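Local coordinates for C-type lectin domain family 4, member a4 (Mus musculus, PDB 3VYK), which binds N-glycans through a calcium ion in its C-type lectin domain and probably serves as a pattern recognition receptor on dendritic cells, at residues Lys22-Trp25 against Asn26-Glu29; His43-Ala46 against Glu47-Ile51; Pro93-Asp96 against Trp97-Cys100. One frame throughout, in Å; residues are numbered along the deposited sequence.

Contact 1. Residues Lys22-Trp25 against Asn26-Glu29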
loop_
_atom_site.group_PDB
_atom_site.type_symbol
_atom_site.label_atom_id
_atom_site.label_comp_id
_atom_site.label_asym_id
_atom_site.label_seq_id
_atom_site.Cartn_x
_atom_site.Cartn_y
_atom_site.Cartn_z
ATOM N N LYS A 22 -5.672 -9.671 9.188
ATOM C CA LYS A 22 -5.388 -9.739 7.758
ATOM C C LYS A 22 -6.683 -9.875 6.973
ATOM O O LYS A 22 -7.701 -10.350 7.493
ATOM C CB LYS A 22 -4.451 -10.903 7.440
ATOM C CG LYS A 22 -3.069 -10.793 8.062
ATOM C CD LYS A 22 -2.232 -12.012 7.717
ATOM C CE LYS A 22 -0.912 -12.006 8.465
ATOM N NZ LYS A 22 -0.207 -13.306 8.302
ATOM N N ALA A 23 -6.644 -9.444 5.718
ATOM C CA ALA A 23 -7.819 -9.453 4.863
ATOM C C ALA A 23 -7.367 -9.379 3.418
ATOM O O ALA A 23 -6.240 -8.945 3.137
ATOM C CB ALA A 23 -8.725 -8.273 5.192
ATOM N N SER A 24 -8.245 -9.797 2.510
ATOM C CA SER A 24 -8.037 -9.604 1.074
ATOM C C SER A 24 -7.935 -8.120 0.713
ATOM O O SER A 24 -8.210 -7.242 1.536
ATOM C CB SER A 24 -9.195 -10.220 0.293
ATOM O OG SER A 24 -10.367 -9.429 0.454
ATOM N N TRP A 25 -7.550 -7.836 -0.527
ATOM C CA TRP A 25 -7.467 -6.446 -0.964
ATOM C C TRP A 25 -8.798 -5.737 -0.838
ATOM O O TRP A 25 -8.875 -4.656 -0.252
ATOM C CB TRP A 25 -6.909 -6.341 -2.376
ATOM C CG TRP A 25 -6.666 -4.906 -2.758
ATOM C CD1 TRP A 25 -5.479 -4.183 -2.642
ATOM C CD2 TRP A 25 -7.642 -3.962 -3.295
ATOM N NE1 TRP A 25 -5.653 -2.899 -3.080
ATOM C CE2 TRP A 25 -6.930 -2.700 -3.481
ATOM C CE3 TRP A 25 -8.991 -4.039 -3.643
ATOM C CZ2 TRP A 25 -7.561 -1.567 -3.972
ATOM C CZ3 TRP A 25 -9.616 -2.890 -4.143
ATOM C CH2 TRP A 25 -8.914 -1.686 -4.306
ATOM N N ASN A 26 -9.857 -6.338 -1.377
ATOM C CA ASN A 26 -11.178 -5.704 -1.330
ATOM C C ASN A 26 -11.677 -5.487 0.106
ATOM O O ASN A 26 -12.195 -4.418 0.427
ATOM C CB ASN A 26 -12.192 -6.468 -2.199
ATOM C CG ASN A 26 -12.156 -6.029 -3.657
ATOM O OD1 ASN A 26 -12.633 -4.947 -4.013
ATOM N ND2 ASN A 26 -11.600 -6.867 -4.507
ATOM N N GLU A 27 -11.477 -6.480 0.968
ATOM C CA GLU A 27 -11.869 -6.362 2.372
ATOM C C GLU A 27 -11.049 -5.280 3.085
ATOM O O GLU A 27 -11.580 -4.544 3.918
ATOM C CB GLU A 27 -11.738 -7.705 3.094
ATOM C CG GLU A 27 -12.768 -8.752 2.688
ATOM C CD GLU A 27 -12.389 -10.159 3.132
ATOM O OE1 GLU A 27 -11.203 -10.416 3.461
ATOM O OE2 GLU A 27 -13.289 -11.029 3.143
ATOM N N SER A 28 -9.762 -5.184 2.745
ATOM C CA SER A 28 -8.874 -4.149 3.291
ATOM C C SER A 28 -9.315 -2.747 2.902
ATOM O O SER A 28 -9.354 -1.844 3.746
ATOM C CB SER A 28 -7.431 -4.387 2.829
ATOM O OG SER A 28 -6.937 -5.601 3.353
ATOM N N GLU A 29 -9.635 -2.561 1.624
ATOM C CA GLU A 29 -10.144 -1.273 1.159
ATOM C C GLU A 29 -11.455 -0.907 1.857
ATOM O O GLU A 29 -11.676 0.261 2.172
ATOM C CB GLU A 29 -10.294 -1.242 -0.367
ATOM C CG GLU A 29 -10.963 0.008 -0.944
ATOM C CD GLU A 29 -10.245 1.323 -0.647
ATOM O OE1 GLU A 29 -9.114 1.312 -0.113
ATOM O OE2 GLU A 29 -10.821 2.383 -0.967
#

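Contact 2. Residues His43-Ala46 against Glu47-Ile51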
loop_
_atom_site.group_PDB
_atom_site.type_symbol
_atom_site.label_atom_id
_atom_site.label_comp_id
_atom_site.label_asym_id
_atom_site.label_seq_id
_atom_site.Cartn_x
_atom_site.Cartn_y
_atom_site.Cartn_z
ATOM N N HIS A 43 3.275 8.671 -3.525
ATOM C CA HIS A 43 3.714 9.561 -4.605
ATOM C C HIS A 43 5.142 10.033 -4.558
ATOM O O HIS A 43 5.562 10.797 -5.423
ATOM C CB HIS A 43 2.761 10.740 -4.755
ATOM C CG HIS A 43 1.504 10.403 -5.515
ATOM N ND1 HIS A 43 1.524 9.964 -6.788
ATOM C CD2 HIS A 43 0.165 10.456 -5.136
ATOM C CE1 HIS A 43 0.256 9.741 -7.203
ATOM N NE2 HIS A 43 -0.570 10.036 -6.190
ATOM N N SER A 44 5.910 9.549 -3.589
ATOM C CA SER A 44 7.322 9.935 -3.456
ATOM C C SER A 44 8.072 8.927 -2.620
ATOM O O SER A 44 7.471 8.154 -1.856
ATOM C CB SER A 44 7.448 11.314 -2.795
ATOM O OG SER A 44 6.976 11.280 -1.449
ATOM N N GLN A 45 9.400 8.944 -2.750
ATOM C CA GLN A 45 10.243 8.150 -1.858
ATOM C C GLN A 45 10.100 8.587 -0.402
ATOM O O GLN A 45 10.157 7.757 0.491
ATOM C CB GLN A 45 11.723 8.143 -2.251
ATOM C CG GLN A 45 12.493 7.144 -1.394
ATOM C CD GLN A 45 13.894 6.829 -1.871
ATOM O OE1 GLN A 45 14.756 6.418 -1.068
ATOM N NE2 GLN A 45 14.138 6.998 -3.160
ATOM N N ALA A 46 9.906 9.886 -0.163
ATOM C CA ALA A 46 9.656 10.357 1.200
ATOM C C ALA A 46 8.464 9.639 1.809
ATOM O O ALA A 46 8.559 9.160 2.924
ATOM C CB ALA A 46 9.452 11.865 1.236
ATOM N N GLU A 47 7.359 9.558 1.068
ATOM C CA GLU A 47 6.188 8.822 1.545
ATOM C C GLU A 47 6.488 7.338 1.732
ATOM O O GLU A 47 6.151 6.776 2.771
ATOM C CB GLU A 47 5.011 8.978 0.591
ATOM C CG GLU A 47 4.438 10.379 0.519
ATOM C CD GLU A 47 3.661 10.565 -0.754
ATOM O OE1 GLU A 47 2.698 9.811 -0.968
ATOM O OE2 GLU A 47 4.050 11.447 -1.558
ATOM N N GLN A 48 7.104 6.712 0.722
ATOM C CA GLN A 48 7.508 5.304 0.819
ATOM C C GLN A 48 8.339 5.029 2.082
ATOM O O GLN A 48 8.015 4.131 2.848
ATOM C CB GLN A 48 8.285 4.884 -0.435
ATOM C CG GLN A 48 8.886 3.486 -0.360
ATOM C CD GLN A 48 7.878 2.381 -0.596
ATOM O OE1 GLN A 48 6.713 2.631 -0.899
ATOM N NE2 GLN A 48 8.340 1.139 -0.454
ATOM N N ASP A 49 9.390 5.829 2.305
ATOM C CA ASP A 49 10.270 5.633 3.457
ATOM C C ASP A 49 9.580 5.937 4.799
ATOM O O ASP A 49 9.851 5.278 5.808
ATOM C CB ASP A 49 11.540 6.480 3.316
ATOM C CG ASP A 49 12.498 5.954 2.261
ATOM O OD1 ASP A 49 12.362 4.801 1.817
ATOM O OD2 ASP A 49 13.412 6.697 1.864
ATOM N N PHE A 50 8.687 6.925 4.809
ATOM C CA PHE A 50 7.872 7.180 5.994
ATOM C C PHE A 50 7.026 5.945 6.315
ATOM O O PHE A 50 6.978 5.493 7.457
ATOM C CB PHE A 50 6.977 8.418 5.837
ATOM C CG PHE A 50 5.974 8.556 6.955
ATOM C CD1 PHE A 50 4.670 8.063 6.821
ATOM C CD2 PHE A 50 6.352 9.135 8.170
ATOM C CE1 PHE A 50 3.766 8.168 7.867
ATOM C CE2 PHE A 50 5.455 9.241 9.203
ATOM C CZ PHE A 50 4.166 8.749 9.061
ATOM N N ILE A 51 6.357 5.410 5.299
ATOM C CA ILE A 51 5.476 4.269 5.513
ATOM C C ILE A 51 6.266 3.066 6.019
ATOM O O ILE A 51 5.894 2.472 7.043
ATOM C CB ILE A 51 4.674 3.928 4.245
ATOM C CG1 ILE A 51 3.646 5.029 3.954
ATOM C CG2 ILE A 51 3.988 2.567 4.386
ATOM C CD1 ILE A 51 3.199 5.079 2.509
#

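Contact 3. Residues Pro93-Asp96 against Trp97-Cys100. With CA (calcium ion), chain C; MAN (alpha-D-mannopyranose), chain B; NAG (2-acetamido-2-deoxy-beta-D-glucopyranose), chain D; SO4 (sulfate ion), chain E.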
loop_
_atom_site.group_PDB
_atom_site.type_symbol
_atom_site.label_atom_id
_atom_site.label_comp_id
_atom_site.label_asym_id
_atom_site.label_seq_id
_atom_site.Cartn_x
_atom_site.Cartn_y
_atom_site.Cartn_z
ATOM N N PRO A 93 7.122 -6.175 -10.951
ATOM C CA PRO A 93 6.061 -7.175 -10.823
ATOM C C PRO A 93 6.279 -8.296 -11.840
ATOM O O PRO A 93 6.931 -8.077 -12.865
ATOM C CB PRO A 93 4.799 -6.362 -11.115
ATOM C CG PRO A 93 5.250 -5.344 -12.116
ATOM C CD PRO A 93 6.679 -5.006 -11.742
ATOM N N ASN A 94 5.775 -9.493 -11.548
ATOM C CA ASN A 94 6.147 -10.643 -12.372
ATOM C C ASN A 94 5.043 -11.520 -12.945
ATOM O O ASN A 94 5.322 -12.330 -13.842
ATOM C CB ASN A 94 7.169 -11.522 -11.631
ATOM C CG ASN A 94 6.585 -12.218 -10.413
ATOM O OD1 ASN A 94 5.544 -11.829 -9.862
ATOM N ND2 ASN A 94 7.269 -13.272 -9.978
ATOM N N GLN A 95 3.811 -11.388 -12.454
ATOM C CA GLN A 95 2.775 -12.352 -12.836
ATOM C C GLN A 95 1.426 -11.703 -13.104
ATOM O O GLN A 95 0.924 -10.944 -12.273
ATOM C CB GLN A 95 2.686 -13.452 -11.771
ATOM C CG GLN A 95 3.940 -14.326 -11.780
ATOM C CD GLN A 95 4.114 -15.259 -10.596
ATOM O OE1 GLN A 95 3.919 -14.889 -9.435
ATOM N NE2 GLN A 95 4.553 -16.478 -10.891
ATOM N N ASP A 96 0.838 -12.033 -14.259
ATOM C CA ASP A 96 -0.375 -11.351 -14.744
ATOM C C ASP A 96 -1.592 -11.487 -13.838
ATOM O O ASP A 96 -2.433 -10.586 -13.799
ATOM C CB ASP A 96 -0.744 -11.785 -16.178
ATOM C CG ASP A 96 -1.460 -13.136 -16.226
ATOM O OD1 ASP A 96 -0.774 -14.169 -16.264
ATOM O OD2 ASP A 96 -2.706 -13.157 -16.229
ATOM N N TRP A 97 -1.644 -12.610 -13.124
ATOM C CA TRP A 97 -2.734 -12.957 -12.233
ATOM C C TRP A 97 -2.553 -12.405 -10.838
ATOM O O TRP A 97 -3.389 -12.637 -9.967
ATOM C CB TRP A 97 -2.910 -14.478 -12.219
ATOM C CG TRP A 97 -1.611 -15.221 -12.011
ATOM C CD1 TRP A 97 -0.660 -15.574 -12.968
ATOM C CD2 TRP A 97 -1.069 -15.715 -10.743
ATOM N NE1 TRP A 97 0.397 -16.236 -12.392
ATOM C CE2 TRP A 97 0.214 -16.352 -11.059
ATOM C CE3 TRP A 97 -1.502 -15.699 -9.429
ATOM C CZ2 TRP A 97 1.003 -16.936 -10.082
ATOM C CZ3 TRP A 97 -0.696 -16.290 -8.458
ATOM C CH2 TRP A 97 0.525 -16.893 -8.778
ATOM N N GLU A 98 -1.464 -11.658 -10.632
ATOM C CA GLU A 98 -1.180 -10.952 -9.382
ATOM C C GLU A 98 -1.494 -9.483 -9.653
ATOM O O GLU A 98 -0.648 -8.733 -10.173
ATOM C CB GLU A 98 0.286 -11.146 -8.963
ATOM C CG GLU A 98 0.640 -12.585 -8.573
ATOM C CD GLU A 98 2.017 -12.705 -7.920
ATOM O OE1 GLU A 98 3.032 -12.220 -8.478
ATOM O OE2 GLU A 98 2.078 -13.303 -6.825
ATOM N N ARG A 99 -2.723 -9.078 -9.348
ATOM C CA ARG A 99 -3.190 -7.772 -9.806
ATOM C C ARG A 99 -3.177 -6.696 -8.728
ATOM O O ARG A 99 -3.461 -5.535 -9.018
ATOM C CB ARG A 99 -4.589 -7.896 -10.426
ATOM C CG ARG A 99 -4.642 -8.784 -11.671
ATOM C CD ARG A 99 -6.049 -8.823 -12.280
ATOM N NE ARG A 99 -7.059 -8.993 -11.236
ATOM C CZ ARG A 99 -7.394 -10.160 -10.693
ATOM N NH1 ARG A 99 -6.832 -11.292 -11.115
ATOM N NH2 ARG A 99 -8.295 -10.188 -9.728
ATOM N N CYS A 100 -2.859 -7.098 -7.495
ATOM C CA CYS A 100 -2.763 -6.209 -6.342
ATOM C C CYS A 100 -1.307 -6.136 -5.905
ATOM O O CYS A 100 -0.465 -6.882 -6.409
ATOM C CB CYS A 100 -3.657 -6.706 -5.209
ATOM S SG CYS A 100 -5.419 -6.423 -5.526
HETATM CA CA CA C . 4.929 -11.040 -7.714
HETATM C C1 MAN B . 6.246 -15.562 -4.298
HETATM C C2 MAN B . 5.189 -14.462 -4.426
HETATM C C3 MAN B . 5.307 -13.758 -5.786
HETATM C C4 MAN B . 6.730 -13.261 -5.981
HETATM C C5 MAN B . 7.718 -14.439 -5.832
HETATM C C6 MAN B . 9.175 -13.991 -5.969
HETATM O O2 MAN B . 5.431 -13.518 -3.400
HETATM O O3 MAN B . 4.486 -12.601 -5.969
HETATM O O4 MAN B . 6.699 -12.590 -7.239
HETATM O O5 MAN B . 7.541 -15.053 -4.560
HETATM O O6 MAN B . 10.012 -15.144 -5.961
HETATM C C1 NAG D . 3.439 -18.471 -3.287
HETATM C C2 NAG D . 2.893 -18.687 -1.880
HETATM C C3 NAG D . 1.372 -18.556 -1.881
HETATM C C4 NAG D . 0.913 -17.266 -2.569
HETATM C C5 NAG D . 1.619 -17.120 -3.916
HETATM C C6 NAG D . 1.291 -15.790 -4.591
HETATM C C7 NAG D . 4.283 -20.209 -0.543
HETATM C C8 NAG D . 4.525 -21.643 -0.162
HETATM N N2 NAG D . 3.271 -20.010 -1.394
HETATM O O3 NAG D . 0.928 -18.577 -0.545
HETATM O O4 NAG D . -0.487 -17.313 -2.750
HETATM O O5 NAG D . 3.031 -17.204 -3.775
HETATM O O6 NAG D . 1.694 -15.827 -5.942
HETATM O O7 NAG D . 5.004 -19.320 -0.085
HETATM S S SO4 E . -9.082 -13.890 -9.559
HETATM O O1 SO4 E . -9.719 -12.582 -9.880
HETATM O O2 SO4 E . -9.808 -15.033 -10.180
HETATM O O3 SO4 E . -7.668 -13.879 -10.005
HETATM O O4 SO4 E . -9.119 -14.062 -8.087
#

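Contact 1. Residues Lys22-Trp25 against Asn26-Glu29
The carbonyl oxygen S24 O is gripped twice by S28. The backbone N of S28 reaches S24 O at 2.8 Å, and its hydroxyl OG reaches S24 O at the same 2.8 Å. The two donors come from opposite faces of the carbonyl plane, and OG stands well above it. S28 OG gets there because it lies beside its own backbone N (chi1 -64°). S24 is the N-cap, and S24 and E27 form a capping box. E27 N donates to S24 OG at 3.2 Å. In return S24 N donates to E27 OE1 at 3.2 Å, on the anti side, somewhat out of the carboxylate plane. S24 OG also gives E27 OE1 a weak bond of 3.3 Å. One turn on, E29 CB sits over one face of the W25 ring, 4.3 Å from the centroid of its six-membered ring, a CH-pi contact. N26 brings its CG to the edge of the same indole, with the amide nearly perpendicular to the ring. The cap joins strand 21-23 to helix 25-34. W25 NE1 bonds to I63 O and its ring meets F62 edge-to-face, both of strand 61-67; E29 OE1 takes a bond from L39 N of strand 38-39.

Contact 2. Residues His43-Ala46 against Glu47-Ile51
The backbone H43 N donates to E47 OE1 at 2.9 Å, from above the carboxylate plane. H43 CB also touches E47 OE2 at 3.5 Å, while H43 NE2 bonds to T79 OG1 and the ring meets that of W75. S44 is the N-cap of helix 45-53. Its OG accepts from E47 N at 3.1 Å and donates to E47 OE2 at 2.9 Å. With OG placed between the backbone N and the carbonyl carbon (chi1 65°), the hydroxyl faces the first turn. S44 O then takes the N of Q48 in a nearly straight bond of 3.0 Å. Q45 follows, with its CG 3.4 Å from D49 OD2, and Q45 O accepts from D49 N at 2.8 Å. A46 O accepts from F50 N at 2.9 Å, continuing the i to i+4 bonding. Q48, buried, bonds through OE1 to W112 NE1; F50, on another side of the helix, stacks on F10 of strand 8-10. The extended side chain of E47 reaches back to the residues before the helix, with each oxygen serving a different donor. A negative group here would probably be stabilised by the helix dipole, and the two bonds limit its rotation.

Contact 3. Residues Pro93-Asp96 against Trp97-Cys100
Q95 lies alongside the indole of W97, its CB over one face at 4.0 Å from the centroid of the five-membered ring, a CH-pi contact. E98 CG comes over that same face, near the rim. W97 is modelled in two positions, and its contacts hold for the one described. D96 OD1 is near the ring edge, 3.6 Å from W97 CD1, with the carboxylate almost perpendicular to the indole. The backbone folds in a type I beta turn from Q95 to E98, and E98 N bonds to Q95 O at 3.0 Å. N94 ends the E92-P93-N94 (EPN) motif of mannose-type C-type lectins, and E98 closes the turn; both bind the calcium ion. N94 follows the cis-proline P93, and its OD1 lies 2.4 Å from the calcium. E98 OE1 binds it at 2.4 Å, and E92, N113 and D114 complete the protein ligands. Mannose O3 and O4 also bind the metal, and N94 ND2 gives a weak bond to O4. E98 OE2 accepts from O6 of an N-acetylglucosamine at 2.7 Å, and mannose O3 lies as near to OE2; one carboxylate thus serves both metal and glycan. R99 NH1 donates to a sulfate, probably from the crystallisation liquor.

From the N terminus the three contacts come in series, and none nests in or crosses another. Contact 1 marks the turn from strand 21-23 into helix 25-34. Contact 2 starts helix 45-53, and lies on the opposite side of the chain's centre, its own centre about 22 Å from that of contact 1. Contact 3 is a tight turn late in the long loop between strands 73-75 and 100-106. It leads into strand 100-106 through C100. Contacts 1 and 3 meet there: W25 CG touches C100 SG at 3.4 Å, beside the disulfide to C117. Contact 2 touches neither. Contacts 1 and 2 both begin helices, whereas contact 3 shapes the sugar-binding site.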